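Fucolectin-related protein (Streptococcus pneumoniae, PDB 2WMF) hydrolyses host carbohydrate antigens, probably of the blood-group type, as a family 98 glycoside hydrolase. Local coordinates at residues Leu53-Thr58 and Lys502-Glu507; Gly61-Ile66 and Leu111-Phe116; Trp230-Cys235 and Glu379-Glu384; Asn281-Gly286 and Ile314-His319. One frame throughout, in Å; residues are numbered along the deposited sequence.

Contact 1 (Leu53-Thr58 and Lys502-Glu507); sequences LWWGNT and KSWKKE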
# COMPACT_ATOMS: atom_id res chain seq x y z
N LEU A 53 14.12 -17.10 -13.90
CA LEU A 53 12.96 -16.29 -13.37
C LEU A 53 11.58 -16.91 -13.67
O LEU A 53 11.36 -17.52 -14.72
CB LEU A 53 12.97 -14.83 -13.90
CG LEU A 53 14.19 -13.96 -13.56
CD1 LEU A 53 14.11 -12.67 -14.36
CD2 LEU A 53 14.29 -13.67 -12.06
N TRP A 54 10.68 -16.77 -12.71
CA TRP A 54 9.32 -17.32 -12.77
C TRP A 54 8.40 -16.38 -13.55
O TRP A 54 8.75 -15.23 -13.85
CB TRP A 54 8.84 -17.57 -11.35
CG TRP A 54 7.62 -18.44 -11.21
CD1 TRP A 54 6.44 -18.11 -10.61
CD2 TRP A 54 7.46 -19.78 -11.68
NE1 TRP A 54 5.55 -19.17 -10.65
CE2 TRP A 54 6.15 -20.21 -11.32
CE3 TRP A 54 8.29 -20.67 -12.37
CZ2 TRP A 54 5.66 -21.47 -11.62
CZ3 TRP A 54 7.79 -21.94 -12.68
CH2 TRP A 54 6.49 -22.32 -12.31
N TRP A 55 7.22 -16.87 -13.93
CA TRP A 55 6.17 -16.07 -14.58
C TRP A 55 6.54 -15.53 -15.96
O TRP A 55 5.91 -14.63 -16.49
CB TRP A 55 5.69 -14.95 -13.62
CG TRP A 55 4.73 -15.46 -12.57
CD1 TRP A 55 3.67 -16.30 -12.79
CD2 TRP A 55 4.79 -15.25 -11.16
NE1 TRP A 55 3.03 -16.57 -11.61
CE2 TRP A 55 3.73 -15.96 -10.58
CE3 TRP A 55 5.64 -14.52 -10.32
CZ2 TRP A 55 3.46 -15.92 -9.23
CZ3 TRP A 55 5.39 -14.53 -8.95
CH2 TRP A 55 4.31 -15.21 -8.44
N GLY A 56 7.55 -16.14 -16.58
CA GLY A 56 7.93 -15.78 -17.94
C GLY A 56 8.58 -14.42 -18.09
O GLY A 56 8.69 -13.90 -19.20
N ASN A 57 9.01 -13.83 -16.98
CA ASN A 57 9.53 -12.48 -17.00
C ASN A 57 11.05 -12.45 -17.16
O ASN A 57 11.76 -13.44 -16.93
CB ASN A 57 9.08 -11.78 -15.70
CG ASN A 57 7.56 -11.54 -15.65
OD1 ASN A 57 6.93 -11.43 -16.70
ND2 ASN A 57 7.00 -11.39 -14.44
N THR A 58 11.53 -11.27 -17.54
CA THR A 58 12.97 -10.97 -17.57
C THR A 58 13.26 -9.67 -16.80
O THR A 58 12.39 -8.84 -16.65
CB THR A 58 13.50 -10.81 -19.03
OG1 THR A 58 12.91 -9.67 -19.71
CG2 THR A 58 13.25 -12.09 -19.80
N LYS A 502 -0.70 -25.71 -6.30
CA LYS A 502 0.10 -25.67 -7.51
C LYS A 502 0.86 -24.35 -7.69
O LYS A 502 1.36 -24.07 -8.80
CB LYS A 502 -0.78 -25.92 -8.73
CG LYS A 502 -1.62 -27.19 -8.68
CD LYS A 502 -0.78 -28.41 -8.48
CE LYS A 502 -1.63 -29.69 -8.56
NZ LYS A 502 -0.77 -30.81 -8.07
N SER A 503 0.92 -23.54 -6.63
CA SER A 503 1.84 -22.39 -6.61
C SER A 503 3.25 -22.89 -6.96
O SER A 503 3.67 -23.97 -6.51
CB SER A 503 1.93 -21.74 -5.22
OG SER A 503 0.72 -21.15 -4.81
N TRP A 504 3.97 -22.14 -7.80
CA TRP A 504 5.33 -22.48 -8.19
C TRP A 504 5.40 -23.74 -9.10
O TRP A 504 6.50 -24.23 -9.37
CB TRP A 504 6.32 -22.61 -7.01
CG TRP A 504 6.28 -21.47 -6.04
CD1 TRP A 504 5.92 -21.54 -4.73
CD2 TRP A 504 6.56 -20.09 -6.30
NE1 TRP A 504 5.98 -20.32 -4.16
CE2 TRP A 504 6.36 -19.39 -5.09
CE3 TRP A 504 6.99 -19.38 -7.42
CZ2 TRP A 504 6.55 -18.00 -4.97
CZ3 TRP A 504 7.20 -18.00 -7.30
CH2 TRP A 504 6.97 -17.33 -6.09
N LYS A 505 4.25 -24.18 -9.62
CA LYS A 505 4.16 -25.33 -10.54
C LYS A 505 3.51 -24.95 -11.88
O LYS A 505 3.07 -23.81 -12.07
CB LYS A 505 3.40 -26.48 -9.85
CG LYS A 505 4.05 -26.95 -8.55
CD LYS A 505 3.32 -28.13 -7.94
CE LYS A 505 4.08 -28.80 -6.78
NZ LYS A 505 4.45 -27.89 -5.63
N LYS A 506 3.44 -25.90 -12.82
CA LYS A 506 2.98 -25.63 -14.18
C LYS A 506 1.58 -25.01 -14.27
O LYS A 506 1.31 -24.16 -15.12
CB LYS A 506 3.02 -26.94 -15.03
CG LYS A 506 2.06 -28.03 -14.58
CD LYS A 506 2.13 -29.29 -15.49
CE LYS A 506 0.85 -30.11 -15.37
NZ LYS A 506 1.16 -31.55 -15.30
N GLU A 507 0.67 -25.41 -13.37
CA GLU A 507 -0.68 -24.86 -13.38
C GLU A 507 -0.66 -23.35 -13.16
O GLU A 507 -1.46 -22.62 -13.75
CB GLU A 507 -1.59 -25.53 -12.34
CG GLU A 507 -1.91 -27.00 -12.65
CD GLU A 507 -0.87 -28.01 -12.16
OE1 GLU A 507 0.26 -27.66 -11.64
OE2 GLU A 507 -1.21 -29.22 -12.30
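Trp54 NE1 and the backbone N of Trp504 share one acceptor, OE1 of Glu508, so a single carboxylate oxygen ties both sides of this aromatic cluster together. The cluster joins the loop after barrel strand 39-45 to the start of helix 506-517, and its three members are Trp54, Trp55 and Trp504. With CG anti to the backbone N (chi1 -165°), the indole of Trp54 extends from a type I' turn toward Lys502-Glu507. There CE3 of Trp504 sits 3.4 Å above one face of it, displaced toward the rim. The two indoles are neither stacked nor perpendicular: the planes meet at 52°, and CD1 of Trp54 approaches CZ3 of Trp504 to 3.4 Å. Trp504 itself occupies a type II turn, Lys502 to Lys505, closed by the bond from Lys505 N to Lys502 O (3.0 Å). Farther along the Trp54 indole, CZ2 lies 3.4 Å from the carbonyl C of Trp504, whose O accepts a hydrogen bond from Lys82 NZ. Trp55 completes the group by offering its face to Trp54 CD1, 3.3 Å above the plane, while its CH2 rests 4.1 Å from CH2 of Trp504.

Contact 2 (Gly61-Ile66 and Leu111-Phe116); sequences GAWEAI and LNIPVF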
# COMPACT_ATOMS: atom_id res chain seq x y z
N GLY A 61 12.76 -6.77 -19.21
CA GLY A 61 11.33 -6.53 -19.39
C GLY A 61 10.67 -5.83 -18.20
O GLY A 61 9.77 -5.00 -18.39
N ALA A 62 11.13 -6.18 -17.02
CA ALA A 62 10.62 -5.56 -15.79
C ALA A 62 10.90 -4.06 -15.81
O ALA A 62 10.04 -3.24 -15.47
CB ALA A 62 11.25 -6.19 -14.55
N TRP A 63 12.14 -3.68 -16.16
CA TRP A 63 12.48 -2.25 -16.16
C TRP A 63 11.79 -1.54 -17.34
O TRP A 63 11.32 -0.41 -17.22
CB TRP A 63 13.99 -2.07 -16.15
CG TRP A 63 14.45 -0.71 -15.77
CD1 TRP A 63 15.28 0.08 -16.50
CD2 TRP A 63 14.21 -0.01 -14.55
NE1 TRP A 63 15.55 1.25 -15.82
CE2 TRP A 63 14.90 1.21 -14.62
CE3 TRP A 63 13.46 -0.30 -13.40
CZ2 TRP A 63 14.85 2.16 -13.58
CZ3 TRP A 63 13.40 0.64 -12.38
CH2 TRP A 63 14.09 1.86 -12.48
N GLU A 64 11.65 -2.24 -18.47
CA GLU A 64 10.85 -1.70 -19.59
C GLU A 64 9.40 -1.39 -19.20
O GLU A 64 8.80 -0.46 -19.73
CB GLU A 64 10.90 -2.61 -20.82
CG GLU A 64 12.29 -2.56 -21.47
CD GLU A 64 12.50 -3.54 -22.59
OE1 GLU A 64 11.62 -4.42 -22.80
OE2 GLU A 64 13.57 -3.45 -23.27
N ALA A 65 8.88 -2.15 -18.25
CA ALA A 65 7.49 -1.98 -17.80
C ALA A 65 7.26 -0.70 -16.99
O ALA A 65 6.13 -0.26 -16.81
CB ALA A 65 7.07 -3.22 -16.95
N ILE A 66 8.34 -0.13 -16.45
CA ILE A 66 8.25 1.02 -15.55
C ILE A 66 8.24 2.29 -16.42
O ILE A 66 9.25 2.54 -17.18
CB ILE A 66 9.41 1.09 -14.55
CG1 ILE A 66 9.61 -0.23 -13.78
CG2 ILE A 66 9.22 2.30 -13.63
CD1 ILE A 66 8.39 -0.79 -13.03
N LEU A 111 22.70 -3.34 -17.08
CA LEU A 111 21.56 -2.54 -17.54
C LEU A 111 21.23 -1.28 -16.73
O LEU A 111 20.29 -0.54 -17.05
CB LEU A 111 20.32 -3.44 -17.61
CG LEU A 111 20.37 -4.65 -18.58
CD1 LEU A 111 19.15 -5.57 -18.43
CD2 LEU A 111 20.50 -4.17 -20.03
N ASN A 112 22.04 -1.02 -15.71
CA ASN A 112 21.82 0.09 -14.76
C ASN A 112 20.44 0.11 -14.11
O ASN A 112 19.84 1.16 -13.90
CB ASN A 112 22.20 1.46 -15.33
CG ASN A 112 23.49 1.91 -14.74
OD1 ASN A 112 23.54 2.34 -13.57
ND2 ASN A 112 24.56 1.72 -15.50
N ILE A 113 19.99 -1.07 -13.73
CA ILE A 113 18.65 -1.21 -13.11
C ILE A 113 18.81 -1.27 -11.59
O ILE A 113 19.48 -2.17 -11.11
CB ILE A 113 17.98 -2.50 -13.55
CG1 ILE A 113 17.73 -2.47 -15.07
CG2 ILE A 113 16.63 -2.74 -12.74
CD1 ILE A 113 17.30 -3.82 -15.62
N PRO A 114 18.16 -0.36 -10.83
CA PRO A 114 18.26 -0.40 -9.35
C PRO A 114 17.52 -1.62 -8.78
O PRO A 114 16.38 -1.87 -9.16
CB PRO A 114 17.61 0.91 -8.90
CG PRO A 114 16.69 1.29 -9.99
CD PRO A 114 17.31 0.77 -11.29
N VAL A 115 18.19 -2.37 -7.92
CA VAL A 115 17.62 -3.55 -7.33
C VAL A 115 17.76 -3.64 -5.82
O VAL A 115 18.68 -3.07 -5.22
CB VAL A 115 18.18 -4.84 -7.99
CG1 VAL A 115 17.86 -4.89 -9.51
CG2 VAL A 115 19.70 -5.00 -7.71
N PHE A 116 16.81 -4.38 -5.21
CA PHE A 116 16.87 -4.82 -3.82
C PHE A 116 16.75 -6.35 -3.79
O PHE A 116 15.97 -6.89 -4.52
CB PHE A 116 15.65 -4.26 -3.04
CG PHE A 116 15.73 -2.77 -2.76
CD1 PHE A 116 16.05 -2.32 -1.50
CD2 PHE A 116 15.42 -1.85 -3.75
CE1 PHE A 116 16.11 -0.94 -1.22
CE2 PHE A 116 15.47 -0.45 -3.49
CZ PHE A 116 15.84 -0.02 -2.23
O HOH W 1 18.43 2.74 -16.46
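One face of the Trp63 indole is roofed by two consecutive residues, Ile113 and Pro114, and this is the tight part of the contact. Ile113 covers the five-membered ring, with CG1 4.0 Å from its centroid and 25° off the normal. Pro114 covers the six-membered ring, its CD 3.9 Å from that centroid and 24° off the normal. Both are CH-pi contacts. The side chains of Pro114 and Trp63 run at about a right angle to each other, which brings CD and CG of the proline close to CH2 of Trp63, CD at 3.6 Å. At the near end of the side chain, Ile113 CD1 meets Trp63 CB at 3.8 Å. Trp63 leaves helix 59-64 with CG anti to the backbone N (chi1 -164°), which lays the indole along the connection between helix 95-111 and strand 115-121. The contact thus packs a helix on the outside of the (beta/alpha)8, or TIM, barrel against the entry to its third strand. Outside the two segments, Lys71 makes a cation-pi contact with the indole and bonds to Trp63 O.

The pyrrole N-H side is looser. Here a water molecule lies between Trp63 NE1 and Asn112 O, 3.3 Å from each, accepting from the indole and donating to the carbonyl; both bonds are weak. Asn112 is the residue at which helix 95-111 ends in a Schellman motif. The association therefore rests on dispersion and on C-H groups set over an electron-rich ring, of which Pro114 CD, bonded to the amide nitrogen, is probably the more polarised.

Contact 3 (Trp230-Cys235 and Glu379-Glu384); sequences WLSGLC and EKIDKE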
# COMPACT_ATOMS: atom_id res chain seq x y z
N TRP A 230 7.62 5.32 12.62
CA TRP A 230 8.10 6.43 11.78
C TRP A 230 7.96 7.73 12.58
O TRP A 230 8.89 8.51 12.66
CB TRP A 230 7.27 6.46 10.49
CG TRP A 230 7.49 7.65 9.62
CD1 TRP A 230 8.67 8.05 9.02
CD2 TRP A 230 6.50 8.61 9.24
NE1 TRP A 230 8.44 9.21 8.29
CE2 TRP A 230 7.11 9.54 8.40
CE3 TRP A 230 5.11 8.72 9.49
CZ2 TRP A 230 6.39 10.59 7.82
CZ3 TRP A 230 4.42 9.78 8.93
CH2 TRP A 230 5.05 10.68 8.10
N LEU A 231 6.78 7.95 13.16
CA LEU A 231 6.52 9.18 13.94
C LEU A 231 7.44 9.27 15.17
O LEU A 231 7.74 10.38 15.66
CB LEU A 231 5.06 9.23 14.36
CG LEU A 231 4.08 9.50 13.22
CD1 LEU A 231 2.56 9.21 13.53
CD2 LEU A 231 4.26 10.94 12.69
N SER A 232 7.86 8.11 15.69
CA SER A 232 8.73 8.02 16.86
C SER A 232 10.23 8.15 16.55
O SER A 232 11.06 8.08 17.46
CB SER A 232 8.49 6.69 17.58
OG SER A 232 7.14 6.55 18.05
N GLY A 233 10.56 8.27 15.26
CA GLY A 233 11.95 8.43 14.82
C GLY A 233 12.74 7.15 14.71
O GLY A 233 13.98 7.19 14.61
N LEU A 234 12.08 6.00 14.72
CA LEU A 234 12.76 4.71 14.62
C LEU A 234 13.03 4.23 13.18
O LEU A 234 13.84 3.35 12.98
CB LEU A 234 11.96 3.66 15.40
CG LEU A 234 11.83 3.91 16.90
CD1 LEU A 234 10.86 2.92 17.58
CD2 LEU A 234 13.20 3.90 17.61
N CYS A 235 12.36 4.82 12.19
CA CYS A 235 12.63 4.55 10.78
C CYS A 235 12.26 5.83 10.00
O CYS A 235 11.31 6.54 10.36
CB CYS A 235 11.85 3.33 10.28
SG CYS A 235 10.02 3.42 10.47
N GLU A 379 5.93 0.75 23.58
CA GLU A 379 6.29 0.87 24.98
C GLU A 379 7.72 1.33 25.26
O GLU A 379 7.98 1.86 26.34
CB GLU A 379 6.06 -0.48 25.69
CG GLU A 379 6.98 -1.58 25.27
CD GLU A 379 6.41 -2.96 25.53
OE1 GLU A 379 6.78 -3.52 26.60
OE2 GLU A 379 5.63 -3.46 24.70
N LYS A 380 8.62 1.10 24.31
CA LYS A 380 10.04 1.44 24.48
C LYS A 380 10.31 2.95 24.34
O LYS A 380 11.40 3.44 24.70
CB LYS A 380 10.89 0.62 23.51
CG LYS A 380 11.03 -0.83 23.91
CD LYS A 380 11.96 -1.01 25.15
CE LYS A 380 12.11 -2.45 25.62
NZ LYS A 380 10.82 -3.02 26.11
N ILE A 381 9.32 3.68 23.82
CA ILE A 381 9.33 5.15 23.80
C ILE A 381 8.79 5.67 25.15
O ILE A 381 7.65 5.38 25.52
CB ILE A 381 8.48 5.73 22.63
CG1 ILE A 381 8.93 5.14 21.27
CG2 ILE A 381 8.57 7.27 22.62
CD1 ILE A 381 10.40 5.40 20.87
N ASP A 382 9.58 6.43 25.89
CA ASP A 382 9.10 7.02 27.14
C ASP A 382 7.99 8.04 26.97
O ASP A 382 7.90 8.73 25.95
CB ASP A 382 10.25 7.70 27.91
CG ASP A 382 11.37 6.76 28.29
OD1 ASP A 382 11.26 5.51 28.13
OD2 ASP A 382 12.41 7.31 28.72
N LYS A 383 7.15 8.18 27.99
CA LYS A 383 6.06 9.13 27.91
C LYS A 383 6.56 10.56 27.71
O LYS A 383 5.96 11.32 26.96
CB LYS A 383 5.16 9.03 29.14
CG LYS A 383 3.71 9.50 28.87
CD LYS A 383 2.78 9.17 30.05
CE LYS A 383 1.32 9.61 29.83
NZ LYS A 383 0.39 8.96 30.87
N GLU A 384 7.67 10.90 28.36
CA GLU A 384 8.28 12.22 28.21
C GLU A 384 8.64 12.50 26.75
O GLU A 384 8.48 13.63 26.25
CB GLU A 384 9.56 12.34 29.04
CG GLU A 384 9.43 13.22 30.26
CD GLU A 384 8.78 12.57 31.49
OE1 GLU A 384 8.30 13.36 32.37
OE2 GLU A 384 8.77 11.32 31.64
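The two backbones come nearest at Ser232 and Ile381, CA to CA 7.5 Å, where helix 219-231 has just ended in a Schellman motif: Gly233 takes positive phi (82°) and its N bonds to Trp230 O at 3.1 Å. Into this helix end projects Ile381, which carries the contact from its side alone. Its CG1, anti to the carbonyl carbon (chi1 -54°), faces Ser232; the next torsion, chi2 -60°, then sets CD1 between two partners, Ser232 CB at 4.0 Å and Leu234 CD1 at 4.1 Å. The leucine and isoleucine branches meet tip to tip, methyl against methyl. Ser232 meets the isoleucine with both CB and OG, in van der Waals contact only: OG lies 3.9 Å from Ile381 CG1 but bonds to Gly228 O, in the last turn of the helix that Ser232 follows. A buried hydroxyl is thereby satisfied while its flank meets hydrocarbon. In the fold, this is where the turn from helix 219-231 into barrel strand 237-243 meets the part of the chain leading to helix 383-389. Asp382, the N-cap residue of that helix, directly follows Ile381. The carbonyl of Ile381 accepts a weak bond from Trp340 NE1. Leu234 is packed further by Met191 and Phe197.

Contact 4 (Asn281-Gly286 and Ile314-His319); sequences NVYTGG and IPFFRH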
# COMPACT_ATOMS: atom_id res chain seq x y z
N ASN A 281 -4.34 4.52 1.87
CA ASN A 281 -4.21 4.41 3.32
C ASN A 281 -2.79 4.69 3.79
O ASN A 281 -2.59 5.23 4.88
CB ASN A 281 -4.61 2.99 3.76
CG ASN A 281 -6.11 2.74 3.74
OD1 ASN A 281 -6.92 3.61 3.40
ND2 ASN A 281 -6.48 1.50 4.07
N VAL A 282 -1.84 4.25 2.97
CA VAL A 282 -0.40 4.41 3.28
C VAL A 282 0.00 5.87 3.01
O VAL A 282 0.51 6.58 3.93
CB VAL A 282 0.44 3.40 2.48
CG1 VAL A 282 1.93 3.75 2.57
CG2 VAL A 282 0.15 1.94 3.00
N TYR A 283 -0.27 6.31 1.80
CA TYR A 283 0.02 7.70 1.34
C TYR A 283 -0.49 8.75 2.35
O TYR A 283 0.27 9.62 2.83
CB TYR A 283 -0.59 7.91 -0.05
CG TYR A 283 -0.54 9.34 -0.50
CD1 TYR A 283 0.56 9.82 -1.18
CD2 TYR A 283 -1.63 10.18 -0.32
CE1 TYR A 283 0.60 11.15 -1.62
CE2 TYR A 283 -1.60 11.52 -0.77
CZ TYR A 283 -0.48 11.99 -1.42
OH TYR A 283 -0.46 13.34 -1.84
N THR A 284 -1.79 8.70 2.67
CA THR A 284 -2.39 9.71 3.55
C THR A 284 -1.90 9.63 4.99
O THR A 284 -2.11 10.55 5.76
CB THR A 284 -3.94 9.68 3.52
OG1 THR A 284 -4.42 8.40 3.97
CG2 THR A 284 -4.47 9.98 2.09
N GLY A 285 -1.30 8.48 5.35
CA GLY A 285 -0.66 8.24 6.66
C GLY A 285 0.80 8.62 6.69
O GLY A 285 1.48 8.38 7.68
N GLY A 286 1.29 9.23 5.63
CA GLY A 286 2.69 9.59 5.53
C GLY A 286 3.67 8.57 4.96
O GLY A 286 4.90 8.78 4.91
N ILE A 314 0.00 2.15 -11.03
CA ILE A 314 0.71 3.29 -11.63
C ILE A 314 -0.05 4.62 -11.48
O ILE A 314 0.55 5.61 -11.10
CB ILE A 314 1.14 2.98 -13.10
CG1 ILE A 314 2.27 1.95 -13.05
CG2 ILE A 314 1.53 4.28 -13.86
CD1 ILE A 314 3.61 2.49 -12.46
N PRO A 315 -1.38 4.65 -11.73
CA PRO A 315 -2.05 5.95 -11.58
C PRO A 315 -1.96 6.52 -10.17
O PRO A 315 -1.73 7.73 -10.00
CB PRO A 315 -3.49 5.66 -12.03
CG PRO A 315 -3.32 4.55 -13.02
CD PRO A 315 -2.27 3.66 -12.38
N PHE A 316 -2.06 5.65 -9.15
CA PHE A 316 -1.99 6.16 -7.79
C PHE A 316 -0.56 6.53 -7.43
O PHE A 316 -0.34 7.56 -6.81
CB PHE A 316 -2.62 5.28 -6.73
CG PHE A 316 -2.85 6.04 -5.49
CD1 PHE A 316 -3.97 6.85 -5.35
CD2 PHE A 316 -1.88 6.04 -4.51
CE1 PHE A 316 -4.11 7.68 -4.22
CE2 PHE A 316 -2.04 6.85 -3.34
CZ PHE A 316 -3.16 7.65 -3.22
N PHE A 317 0.41 5.76 -7.88
CA PHE A 317 1.81 6.10 -7.61
C PHE A 317 2.19 7.45 -8.27
O PHE A 317 2.92 8.27 -7.66
CB PHE A 317 2.76 5.00 -8.02
CG PHE A 317 4.17 5.22 -7.50
CD1 PHE A 317 4.45 5.12 -6.14
CD2 PHE A 317 5.18 5.57 -8.36
CE1 PHE A 317 5.69 5.36 -5.66
CE2 PHE A 317 6.46 5.81 -7.88
CZ PHE A 317 6.71 5.71 -6.52
N ARG A 318 1.68 7.68 -9.49
CA ARG A 318 1.86 8.98 -10.17
C ARG A 318 1.26 10.11 -9.31
O ARG A 318 1.86 11.19 -9.18
CB ARG A 318 1.29 8.99 -11.58
CG ARG A 318 2.12 8.25 -12.59
CD ARG A 318 1.50 8.25 -13.97
NE ARG A 318 2.50 7.88 -14.96
CZ ARG A 318 2.25 7.20 -16.06
NH1 ARG A 318 1.03 6.78 -16.34
NH2 ARG A 318 3.23 6.93 -16.88
N HIS A 319 0.08 9.89 -8.73
CA HIS A 319 -0.49 10.85 -7.79
C HIS A 319 0.51 11.17 -6.67
O HIS A 319 0.71 12.36 -6.31
CB HIS A 319 -1.82 10.39 -7.19
CG HIS A 319 -2.41 11.38 -6.24
ND1 HIS A 319 -3.07 12.52 -6.66
CD2 HIS A 319 -2.42 11.42 -4.89
CE1 HIS A 319 -3.49 13.19 -5.60
NE2 HIS A 319 -3.06 12.58 -4.52
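One face of the Tyr283 ring receives two aromatic edges from a single helix. Phe316 points its edge at this face near the CB end, in an edge-to-face pair with planes at 90° and centroids 5.7 Å apart. His319 comes over the same face near the hydroxyl end, an offset edge-to-face pair with planes at 62°, its CD2 4.0 Å from Tyr283 CZ. The edge of Phe316, in turn, holds Tyr283 CB close to its ring plane, 3.7 Å from CE2. The three-residue spacing of Phe316 and His319 puts both on one side of helix 307-322, and with CG anti to the backbone N (chi1 -179° in His319) each ring extends to the tyrosine. The cluster joins that helix to the C-terminal end of helix 272-283, which closes in a Schellman motif at Gly286 just before barrel strand 289-293. At 3.8 Å, Tyr283 OH and His319 NE2 touch without bonding to each other; Asn323 O satisfies the first and Tyr432 OH, on strand 430-434 of an antiparallel sheet, the second. The contact therefore relies on C-H edges against a pi face: packing holds the tyrosine ring, while the bond to NE2 probably helps orient the imidazole.

All four contacts involve the eight-stranded (beta/alpha)8 barrel. Contact 1 closes the longest loop of the four, joining an early barrel loop to helix 506-517, and the other three are nested within it. The first segment of contact 2 comes just after that of contact 1, with centres about 19 Å apart. Contact 3 lies across the centre of the chain from contact 1, about 42 Å between centres, and likewise ties the barrel to later chain. Contact 4 is the most central, 8 Å from the chain's centre; it is nested inside contact 3 and touches it, Trp230 CZ3 lying 3.5 Å from Gly285 O. Contacts 1 and 3 thus anchor later chain on opposite sides of the chain's centre, while 2 and 4 pack the barrel's own elements.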